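Local coordinates for axin interactor, dorsalization-associated protein (Danio rerio, PDB 2QZQ) that acts as a ventralizing factor in the embryo, binding axin and disrupting its homodimers, thereby inhibiting axin-mediated JNK activation, this chain being its C-terminal C2 domain, at residues A28-S39 with P50-E61; I118-P126 with K132-K140. All blocks are in the same frame, centred on the assembly; numbering follows the deposited sequence.

Contact 1: residues A28-S39 with P50-E61; sequences AGQCIDPYITVS and PVQDTPVATRKE
Pro-34 and Val-56 meet at the apolar centre, Pro-34 CD lying 4.3 Å from Val-56 CG1, while Ala-57 CB stands by the proline CG and Phe-90 of strand 85-94 also touches the proline. One residue on, Tyr-35 brings its CD1 near Val-56 CG2. Beside it Thr-54 turns CG2 to the CB of Ile-36, and both rest on Ile-20. Strands 34-41 and 52-53 form a beta hairpin at an edge of the C2 sandwich: Val-38 and Gln-52 are its hydrogen-bonded pair, Thr-37 and Asp-53 the non-hydrogen-bonded one. Thr-54 N still bonds Ile-36 O and Ala-57 N bonds Pro-34 O, but Ile-36 N turns to a side chain: chi1 of 73° places Thr-54 OG1 between its own N and carbonyl carbon, from where it accepts from Ile-36 N (3.1 Å) and donates to Pro-55 O (2.7 Å). A valine here would probably leave the Ile-36 amide without its acceptor. Thr-37 OG1 gives a short 2.6 Å bond to Asp-53 OD1 from above the carboxylate plane, and also bonds Lys-91; a water joins Asp-53 OD2 to Tyr-35 OH. At the far polar edge Lys-60 sets NZ 2.8 Å from Cys-31 O and makes a weak bond to Gly-29 O.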
loop_
_atom_site.group_PDB
_atom_site.type_symbol
_atom_site.label_atom_id
_atom_site.label_comp_id
_atom_site.label_asym_id
_atom_site.label_seq_id
_atom_site.Cartn_x
_atom_site.Cartn_y
_atom_site.Cartn_z
ATOM N N ALA A 28 -12.679 6.504 8.827
ATOM C CA ALA A 28 -12.678 6.132 7.393
ATOM C C ALA A 28 -13.722 6.904 6.578
ATOM O O ALA A 28 -13.402 7.504 5.561
ATOM C CB ALA A 28 -12.904 4.615 7.210
ATOM N N GLY A 29 -14.968 6.876 7.044
ATOM C CA GLY A 29 -16.097 7.491 6.330
ATOM C C GLY A 29 -16.023 9.015 6.154
ATOM O O GLY A 29 -16.722 9.572 5.299
ATOM N N GLN A 30 -15.199 9.672 6.959
ATOM C CA GLN A 30 -14.956 11.120 6.854
ATOM C C GLN A 30 -13.966 11.497 5.764
ATOM O O GLN A 30 -13.893 12.691 5.362
ATOM C CB GLN A 30 -14.412 11.666 8.178
ATOM C CG GLN A 30 -15.286 11.371 9.393
ATOM C CD GLN A 30 -14.978 12.272 10.564
ATOM O OE1 GLN A 30 -13.821 12.673 10.783
ATOM N NE2 GLN A 30 -16.019 12.611 11.333
ATOM N N CYS A 31 -13.152 10.523 5.342
ATOM C CA CYS A 31 -12.060 10.779 4.429
ATOM C C CYS A 31 -12.608 10.978 3.031
ATOM O O CYS A 31 -13.348 10.141 2.510
ATOM C CB CYS A 31 -10.986 9.650 4.460
ATOM S SG CYS A 31 -10.231 9.445 6.080
ATOM N N ILE A 32 -12.262 12.125 2.459
ATOM C CA ILE A 32 -12.763 12.554 1.155
ATOM C C ILE A 32 -11.817 12.154 0.022
ATOM O O ILE A 32 -10.605 12.401 0.090
ATOM C CB ILE A 32 -12.985 14.122 1.128
ATOM C CG1 ILE A 32 -13.883 14.579 2.302
ATOM C CG2 ILE A 32 -13.532 14.547 -0.227
ATOM C CD1 ILE A 32 -15.260 13.887 2.373
ATOM N N ASP A 33 -12.377 11.514 -1.002
ATOM C CA ASP A 33 -11.635 11.094 -2.204
ATOM C C ASP A 33 -10.393 10.284 -1.820
ATOM O O ASP A 33 -9.269 10.609 -2.217
ATOM C CB ASP A 33 -11.253 12.295 -3.069
ATOM C CG ASP A 33 -12.475 13.001 -3.656
ATOM O OD1 ASP A 33 -13.558 12.402 -3.681
ATOM O OD2 ASP A 33 -12.323 14.154 -4.087
ATOM N N PRO A 34 -10.608 9.224 -1.039
ATOM C CA PRO A 34 -9.452 8.453 -0.545
ATOM C C PRO A 34 -8.794 7.606 -1.631
ATOM O O PRO A 34 -9.473 7.039 -2.506
ATOM C CB PRO A 34 -10.063 7.563 0.537
ATOM C CG PRO A 34 -11.484 7.355 0.089
ATOM C CD PRO A 34 -11.899 8.684 -0.559
ATOM N N TYR A 35 -7.475 7.505 -1.574
ATOM C CA TYR A 35 -6.765 6.570 -2.450
ATOM C C TYR A 35 -5.459 6.124 -1.816
ATOM O O TYR A 35 -5.075 6.604 -0.756
ATOM C CB TYR A 35 -6.529 7.142 -3.852
ATOM C CG TYR A 35 -5.551 8.294 -3.919
ATOM C CD1 TYR A 35 -5.968 9.614 -3.661
ATOM C CD2 TYR A 35 -4.213 8.075 -4.246
ATOM C CE1 TYR A 35 -5.062 10.683 -3.733
ATOM C CE2 TYR A 35 -3.296 9.128 -4.312
ATOM C CZ TYR A 35 -3.741 10.438 -4.075
ATOM O OH TYR A 35 -2.837 11.476 -4.143
ATOM N N ILE A 36 -4.794 5.177 -2.469
ATOM C CA ILE A 36 -3.526 4.650 -1.941
ATOM C C ILE A 36 -2.440 4.715 -2.984
ATOM O O ILE A 36 -2.662 4.381 -4.146
ATOM C CB ILE A 36 -3.703 3.208 -1.391
ATOM C CG1 ILE A 36 -4.573 3.248 -0.127
ATOM C CG2 ILE A 36 -2.297 2.507 -1.083
ATOM C CD1 ILE A 36 -4.922 1.827 0.457
ATOM N N THR A 37 -1.254 5.143 -2.540
ATOM C CA THR A 37 -0.060 5.150 -3.337
ATOM C C THR A 37 0.781 3.976 -2.878
ATOM O O THR A 37 1.096 3.844 -1.676
ATOM C CB THR A 37 0.729 6.436 -3.154
ATOM O OG1 THR A 37 -0.043 7.513 -3.669
ATOM C CG2 THR A 37 2.076 6.403 -3.923
ATOM N N VAL A 38 1.114 3.139 -3.848
ATOM C CA VAL A 38 1.940 1.952 -3.626
ATOM C C VAL A 38 3.293 2.184 -4.296
ATOM O O VAL A 38 3.384 2.451 -5.507
ATOM C CB VAL A 38 1.276 0.653 -4.176
ATOM C CG1 VAL A 38 2.162 -0.632 -3.870
ATOM C CG2 VAL A 38 -0.151 0.470 -3.643
ATOM N N SER A 39 4.343 2.097 -3.481
ATOM C CA SER A 39 5.690 2.251 -3.947
ATOM C C SER A 39 6.550 1.088 -3.403
ATOM O O SER A 39 6.174 0.430 -2.432
ATOM C CB SER A 39 6.259 3.604 -3.506
ATOM O OG SER A 39 6.309 3.748 -2.094
ATOM N N PRO A 50 8.437 2.416 -10.455
ATOM C CA PRO A 50 7.486 3.530 -10.585
ATOM C C PRO A 50 6.399 3.437 -9.523
ATOM O O PRO A 50 5.912 2.339 -9.218
ATOM C CB PRO A 50 6.877 3.338 -11.978
ATOM C CG PRO A 50 7.194 1.930 -12.359
ATOM C CD PRO A 50 8.458 1.563 -11.658
ATOM N N VAL A 51 6.045 4.597 -8.985
ATOM C CA VAL A 51 5.033 4.747 -7.953
ATOM C C VAL A 51 3.697 4.573 -8.649
ATOM O O VAL A 51 3.555 4.998 -9.800
ATOM C CB VAL A 51 5.195 6.135 -7.270
ATOM C CG1 VAL A 51 4.196 6.328 -6.173
ATOM C CG2 VAL A 51 6.611 6.259 -6.682
ATOM N N GLN A 52 2.740 3.922 -7.993
ATOM C CA GLN A 52 1.415 3.700 -8.552
ATOM C C GLN A 52 0.292 4.152 -7.611
ATOM O O GLN A 52 0.290 3.789 -6.430
ATOM C CB GLN A 52 1.196 2.227 -8.853
ATOM C CG GLN A 52 2.182 1.576 -9.839
ATOM C CD GLN A 52 1.916 0.105 -9.957
ATOM O OE1 GLN A 52 0.984 -0.306 -10.645
ATOM N NE2 GLN A 52 2.708 -0.709 -9.252
ATOM N N ASP A 53 -0.666 4.921 -8.141
ATOM C CA ASP A 53 -1.831 5.366 -7.360
ATOM C C ASP A 53 -3.056 4.545 -7.684
ATOM O O ASP A 53 -3.395 4.373 -8.863
ATOM C CB ASP A 53 -2.158 6.841 -7.645
ATOM C CG ASP A 53 -1.152 7.797 -7.078
ATOM O OD1 ASP A 53 -0.237 7.390 -6.308
ATOM O OD2 ASP A 53 -1.281 9.005 -7.392
ATOM N N THR A 54 -3.761 4.056 -6.670
ATOM C CA THR A 54 -5.065 3.474 -6.953
ATOM C C THR A 54 -5.979 4.600 -7.461
ATOM O O THR A 54 -5.706 5.798 -7.215
ATOM C CB THR A 54 -5.773 2.775 -5.761
ATOM O OG1 THR A 54 -6.258 3.750 -4.824
ATOM C CG2 THR A 54 -4.870 1.705 -5.047
ATOM N N PRO A 55 -7.037 4.225 -8.199
ATOM C CA PRO A 55 -8.133 5.176 -8.368
ATOM C C PRO A 55 -8.712 5.506 -7.002
ATOM O O PRO A 55 -8.489 4.765 -6.022
ATOM C CB PRO A 55 -9.186 4.385 -9.135
ATOM C CG PRO A 55 -8.441 3.246 -9.796
ATOM C CD PRO A 55 -7.268 2.946 -8.902
ATOM N N VAL A 56 -9.472 6.597 -6.945
ATOM C CA VAL A 56 -10.227 6.957 -5.747
ATOM C C VAL A 56 -11.283 5.903 -5.401
ATOM O O VAL A 56 -12.014 5.403 -6.265
ATOM C CB VAL A 56 -10.843 8.384 -5.884
ATOM C CG1 VAL A 56 -11.939 8.647 -4.841
ATOM C CG2 VAL A 56 -9.750 9.406 -5.750
ATOM N N ALA A 57 -11.342 5.551 -4.125
ATOM C CA ALA A 57 -12.291 4.575 -3.642
ATOM C C ALA A 57 -13.583 5.295 -3.245
ATOM O O ALA A 57 -13.542 6.351 -2.593
ATOM C CB ALA A 57 -11.711 3.815 -2.444
ATOM N N THR A 58 -14.717 4.700 -3.600
ATOM C CA THR A 58 -16.024 5.329 -3.365
ATOM C C THR A 58 -16.847 4.548 -2.361
ATOM O O THR A 58 -17.811 5.069 -1.793
ATOM C CB THR A 58 -16.806 5.491 -4.713
ATOM O OG1 THR A 58 -16.886 4.219 -5.375
ATOM C CG2 THR A 58 -16.064 6.464 -5.628
ATOM N N ARG A 59 -16.467 3.296 -2.119
ATOM C CA ARG A 59 -17.224 2.455 -1.214
ATOM C C ARG A 59 -16.759 2.688 0.226
ATOM O O ARG A 59 -15.813 2.046 0.692
ATOM C CB ARG A 59 -17.125 0.972 -1.622
ATOM C CG ARG A 59 -17.632 0.661 -3.061
ATOM C CD ARG A 59 -17.031 -0.664 -3.592
ATOM N NE ARG A 59 -17.274 -1.752 -2.648
ATOM C CZ ARG A 59 -16.470 -2.796 -2.478
ATOM N NH1 ARG A 59 -15.337 -2.910 -3.179
ATOM N NH2 ARG A 59 -16.803 -3.727 -1.595
ATOM N N LYS A 60 -17.431 3.615 0.914
ATOM C CA LYS A 60 -17.027 4.064 2.256
ATOM C C LYS A 60 -18.048 3.606 3.286
ATOM O O LYS A 60 -19.255 3.581 3.018
ATOM C CB LYS A 60 -16.874 5.602 2.316
ATOM C CG LYS A 60 -15.905 6.224 1.278
ATOM C CD LYS A 60 -15.419 7.601 1.739
ATOM C CE LYS A 60 -16.581 8.562 2.082
ATOM N NZ LYS A 60 -16.094 9.969 2.131
ATOM N N GLU A 61 -17.551 3.205 4.447
ATOM C CA GLU A 61 -18.358 2.844 5.600
ATOM C C GLU A 61 -17.780 3.708 6.717
ATOM O O GLU A 61 -16.813 4.447 6.486
ATOM C CB GLU A 61 -18.213 1.349 5.968
ATOM C CG GLU A 61 -18.551 0.346 4.857
ATOM C CD GLU A 61 -18.485 -1.147 5.289
ATOM O OE1 GLU A 61 -17.779 -1.533 6.265
ATOM O OE2 GLU A 61 -19.155 -1.957 4.605
HETATM O O HOH W 1 -15.240 10.862 -0.471
HETATM O O HOH W 2 -0.401 10.787 -5.300
HETATM O O HOH W 3 4.695 0.790 -7.407
#

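Contact 2: residues I118-P126 with K132-K140; sequences IVIELYKKP and KKLNLLTKK
Leu-134 lays its CB over one face of the Tyr-123 ring, a CH-pi contact 3.9 Å from the centroid and 25° off the ring normal, displaced toward the CD1 and CE1 rim. The leucine also touches Phe-105 and Phe-107 of strand 99-109. Asn-135 contributes mainly backbone: its O accepts from Lys-124 N at 2.8 Å in a nearly straight bond and lies at the edge of the tyrosine ring, while a water ties its N to Lys-124 O. Leu-136 pairs with Tyr-123 in a single beta bridge. The irregular segment 132-140 thus comes back over the end of strand 116-124, residues 134-137 running at 97° to residues 121-124, instead of adding a full strand to the C2 sheet. With CG anti to the backbone N (chi1 -172°), Leu-136 carries CD1 back to 3.9 Å from Tyr-123 CE1 and onto the CG of Glu-121. The ring is anchored at its other end by Tyr-123 OH, which donates to the anti lone pair of Glu-121 OE2 (2.6 Å). Leu-137 N then bonds Leu-122 O (2.9 Å), which accepts a second hydrogen bond, from a water that in turn accepts from Thr-138 N. Leu-137 divides its methyls: CD2 packs on Leu-122 CB, and both leucines touch Leu-25, whereas CD1 lies 3.8 Å from Lys-124 CG. Past it, Thr-138 OG1 accepts from Lys-140 N in an ST turn and is also bonded by Lys-26.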
loop_
_atom_site.group_PDB
_atom_site.type_symbol
_atom_site.label_atom_id
_atom_site.label_comp_id
_atom_site.label_asym_id
_atom_site.label_seq_id
_atom_site.Cartn_x
_atom_site.Cartn_y
_atom_site.Cartn_z
ATOM N N ILE A 118 -3.268 -10.985 4.327
ATOM C CA ILE A 118 -2.412 -10.380 5.352
ATOM C C ILE A 118 -3.085 -9.087 5.843
ATOM O O ILE A 118 -3.706 -8.368 5.046
ATOM C CB ILE A 118 -0.971 -10.083 4.806
ATOM C CG1 ILE A 118 -0.048 -9.532 5.906
ATOM C CG2 ILE A 118 -1.003 -9.165 3.566
ATOM C CD1 ILE A 118 1.367 -9.340 5.428
ATOM N N VAL A 119 -2.996 -8.819 7.148
ATOM C CA VAL A 119 -3.384 -7.510 7.666
ATOM C C VAL A 119 -2.120 -6.781 8.148
ATOM O O VAL A 119 -1.182 -7.395 8.698
ATOM C CB VAL A 119 -4.518 -7.576 8.767
ATOM C CG1 VAL A 119 -5.773 -8.321 8.228
ATOM C CG2 VAL A 119 -4.019 -8.213 10.044
ATOM N N ILE A 120 -2.059 -5.487 7.877
ATOM C CA ILE A 120 -0.888 -4.716 8.213
ATOM C C ILE A 120 -1.372 -3.448 8.930
ATOM O O ILE A 120 -2.333 -2.793 8.491
ATOM C CB ILE A 120 -0.089 -4.266 6.970
ATOM C CG1 ILE A 120 0.309 -5.449 6.072
ATOM C CG2 ILE A 120 1.159 -3.480 7.411
ATOM C CD1 ILE A 120 0.885 -5.015 4.719
ATOM N N GLU A 121 -0.683 -3.129 10.027
ATOM C CA GLU A 121 -0.983 -1.943 10.843
ATOM C C GLU A 121 -0.578 -0.626 10.165
ATOM O O GLU A 121 0.333 -0.584 9.303
ATOM C CB GLU A 121 -0.303 -2.066 12.227
ATOM C CG GLU A 121 1.225 -1.799 12.225
ATOM C CD GLU A 121 2.074 -3.023 11.857
ATOM O OE1 GLU A 121 1.548 -3.994 11.277
ATOM O OE2 GLU A 121 3.295 -2.988 12.117
ATOM N N LEU A 122 -1.235 0.455 10.582
ATOM C CA LEU A 122 -0.973 1.775 10.010
ATOM C C LEU A 122 -0.150 2.641 10.959
ATOM O O LEU A 122 -0.392 2.652 12.171
ATOM C CB LEU A 122 -2.280 2.507 9.664
ATOM C CG LEU A 122 -2.880 1.599 8.557
ATOM C CD1 LEU A 122 -4.340 1.361 8.659
ATOM C CD2 LEU A 122 -2.381 1.939 7.177
ATOM N N TYR A 123 0.757 3.399 10.365
ATOM C CA TYR A 123 1.592 4.339 11.085
ATOM C C TYR A 123 1.263 5.743 10.636
ATOM O O TYR A 123 0.908 5.946 9.489
ATOM C CB TYR A 123 3.066 4.012 10.829
ATOM C CG TYR A 123 3.424 2.687 11.470
ATOM C CD1 TYR A 123 3.514 2.579 12.860
ATOM C CD2 TYR A 123 3.592 1.534 10.704
ATOM C CE1 TYR A 123 3.790 1.377 13.484
ATOM C CE2 TYR A 123 3.867 0.309 11.317
ATOM C CZ TYR A 123 3.952 0.244 12.710
ATOM O OH TYR A 123 4.257 -0.953 13.321
ATOM N N LYS A 124 1.376 6.700 11.552
ATOM C CA LYS A 124 1.013 8.094 11.288
ATOM C C LYS A 124 1.978 8.729 10.285
ATOM O O LYS A 124 3.190 8.413 10.275
ATOM C CB LYS A 124 1.061 8.898 12.587
ATOM C CG LYS A 124 0.123 8.468 13.670
ATOM C CD LYS A 124 0.294 9.331 14.901
ATOM C CE LYS A 124 -0.855 9.107 15.913
ATOM N NZ LYS A 124 -0.535 9.667 17.283
ATOM N N LYS A 125 1.443 9.603 9.435
ATOM C CA LYS A 125 2.241 10.511 8.621
ATOM C C LYS A 125 3.190 11.310 9.536
ATOM O O LYS A 125 2.903 11.446 10.736
ATOM C CB LYS A 125 1.331 11.492 7.846
ATOM C CG LYS A 125 0.346 12.285 8.703
ATOM C CD LYS A 125 0.777 13.740 8.947
ATOM C CE LYS A 125 0.904 14.522 7.649
ATOM N NZ LYS A 125 -0.387 14.529 6.897
ATOM N N PRO A 126 4.327 11.807 8.991
ATOM C CA PRO A 126 4.794 11.652 7.600
ATOM C C PRO A 126 5.383 10.265 7.354
ATOM O O PRO A 126 5.919 9.632 8.268
ATOM C CB PRO A 126 5.893 12.724 7.459
ATOM C CG PRO A 126 6.401 12.937 8.831
ATOM C CD PRO A 126 5.285 12.579 9.811
ATOM N N LYS A 132 12.408 3.651 9.966
ATOM C CA LYS A 132 13.297 3.692 11.130
ATOM C C LYS A 132 12.577 4.173 12.388
ATOM O O LYS A 132 12.882 3.721 13.489
ATOM C CB LYS A 132 14.451 4.658 10.834
ATOM C CG LYS A 132 15.409 4.235 9.722
ATOM C CD LYS A 132 15.763 2.782 9.834
ATOM C CE LYS A 132 17.206 2.517 9.435
ATOM N NZ LYS A 132 17.612 1.263 10.133
ATOM N N LYS A 133 11.662 5.121 12.222
ATOM C CA LYS A 133 10.916 5.679 13.344
ATOM C C LYS A 133 9.431 5.653 13.030
ATOM O O LYS A 133 9.001 6.290 12.085
ATOM C CB LYS A 133 11.361 7.107 13.668
ATOM C CG LYS A 133 12.626 7.201 14.513
ATOM C CD LYS A 133 13.182 8.643 14.575
ATOM C CE LYS A 133 12.319 9.560 15.411
ATOM N NZ LYS A 133 13.128 10.812 15.648
ATOM N N LEU A 134 8.673 4.908 13.832
ATOM C CA LEU A 134 7.247 4.618 13.573
ATOM C C LEU A 134 6.330 5.019 14.733
ATOM O O LEU A 134 6.596 4.694 15.894
ATOM C CB LEU A 134 7.074 3.123 13.239
ATOM C CG LEU A 134 7.978 2.570 12.117
ATOM C CD1 LEU A 134 7.891 1.062 11.978
ATOM C CD2 LEU A 134 7.642 3.259 10.748
ATOM N N ASN A 135 5.220 5.684 14.404
ATOM C CA ASN A 135 4.228 6.101 15.387
ATOM C C ASN A 135 2.920 5.450 14.982
ATOM O O ASN A 135 2.413 5.729 13.909
ATOM C CB ASN A 135 4.114 7.622 15.399
ATOM C CG ASN A 135 5.468 8.305 15.659
ATOM O OD1 ASN A 135 5.989 9.036 14.809
ATOM N ND2 ASN A 135 6.060 8.011 16.803
ATOM N N LEU A 136 2.439 4.532 15.810
ATOM C CA LEU A 136 1.229 3.746 15.484
ATOM C C LEU A 136 0.026 4.657 15.436
ATOM O O LEU A 136 -0.183 5.474 16.339
ATOM C CB LEU A 136 1.024 2.631 16.523
ATOM C CG LEU A 136 -0.088 1.600 16.237
ATOM C CD1 LEU A 136 0.242 0.812 14.989
ATOM C CD2 LEU A 136 -0.242 0.632 17.407
ATOM N N LEU A 137 -0.791 4.517 14.388
ATOM C CA LEU A 137 -1.983 5.343 14.266
ATOM C C LEU A 137 -3.035 5.046 15.357
ATOM O O LEU A 137 -3.581 5.956 15.979
ATOM C CB LEU A 137 -2.592 5.186 12.846
ATOM C CG LEU A 137 -3.789 6.079 12.506
ATOM C CD1 LEU A 137 -3.400 7.521 12.457
ATOM C CD2 LEU A 137 -4.379 5.656 11.165
ATOM N N THR A 138 -3.333 3.758 15.561
ATOM C CA THR A 138 -4.331 3.337 16.513
ATOM C C THR A 138 -4.008 1.930 17.002
ATOM O O THR A 138 -3.356 1.150 16.298
ATOM C CB THR A 138 -5.761 3.369 15.911
ATOM O OG1 THR A 138 -6.714 3.008 16.929
ATOM C CG2 THR A 138 -5.894 2.407 14.712
ATOM N N LYS A 139 -4.427 1.634 18.230
ATOM C CA LYS A 139 -4.337 0.283 18.776
ATOM C C LYS A 139 -5.606 -0.499 18.465
ATOM O O LYS A 139 -5.654 -1.713 18.694
ATOM C CB LYS A 139 -4.134 0.312 20.288
ATOM C CG LYS A 139 -2.718 0.638 20.696
ATOM C CD LYS A 139 -2.451 -0.001 22.031
ATOM C CE LYS A 139 -1.105 0.361 22.479
ATOM N NZ LYS A 139 -1.016 1.833 22.677
ATOM N N LYS A 140 -6.620 0.191 17.930
ATOM C CA LYS A 140 -7.838 -0.492 17.476
ATOM C C LYS A 140 -7.537 -1.484 16.331
ATOM O O LYS A 140 -6.592 -1.296 15.544
ATOM C CB LYS A 140 -8.906 0.517 17.065
ATOM C CG LYS A 140 -9.486 1.299 18.252
ATOM C CD LYS A 140 -10.524 2.294 17.794
ATOM C CE LYS A 140 -11.358 2.771 18.980
ATOM N NZ LYS A 140 -12.351 3.811 18.577
HETATM O O HOH W 4 -2.675 1.899 13.477
HETATM O O HOH W 5 5.061 6.961 11.777
HETATM O O HOH W 6 1.155 7.368 17.776
HETATM O O HOH W 7 4.751 10.521 12.713
#

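Contact 1 closes before contact 2 opens, so the two follow in series along the chain, both within the C2 domain. Their centres lie about 17 Å apart and their nearest atoms about 7 Å, without touching. Strands 85-94 and 99-109 stand between strands 34-41 and 116-124 in the order of the antiparallel sheet, which both contacts reach. Segment 50-61 of contact 1 carries both outermost strands, 52-53 and 59-60, and the contact is partly buried; contact 2 is a surface contact that ties the loop before strand 144-151 to the strand preceding it. The two share domain and sheet, but only contact 1 lies in the region assigned by similarity to axin binding.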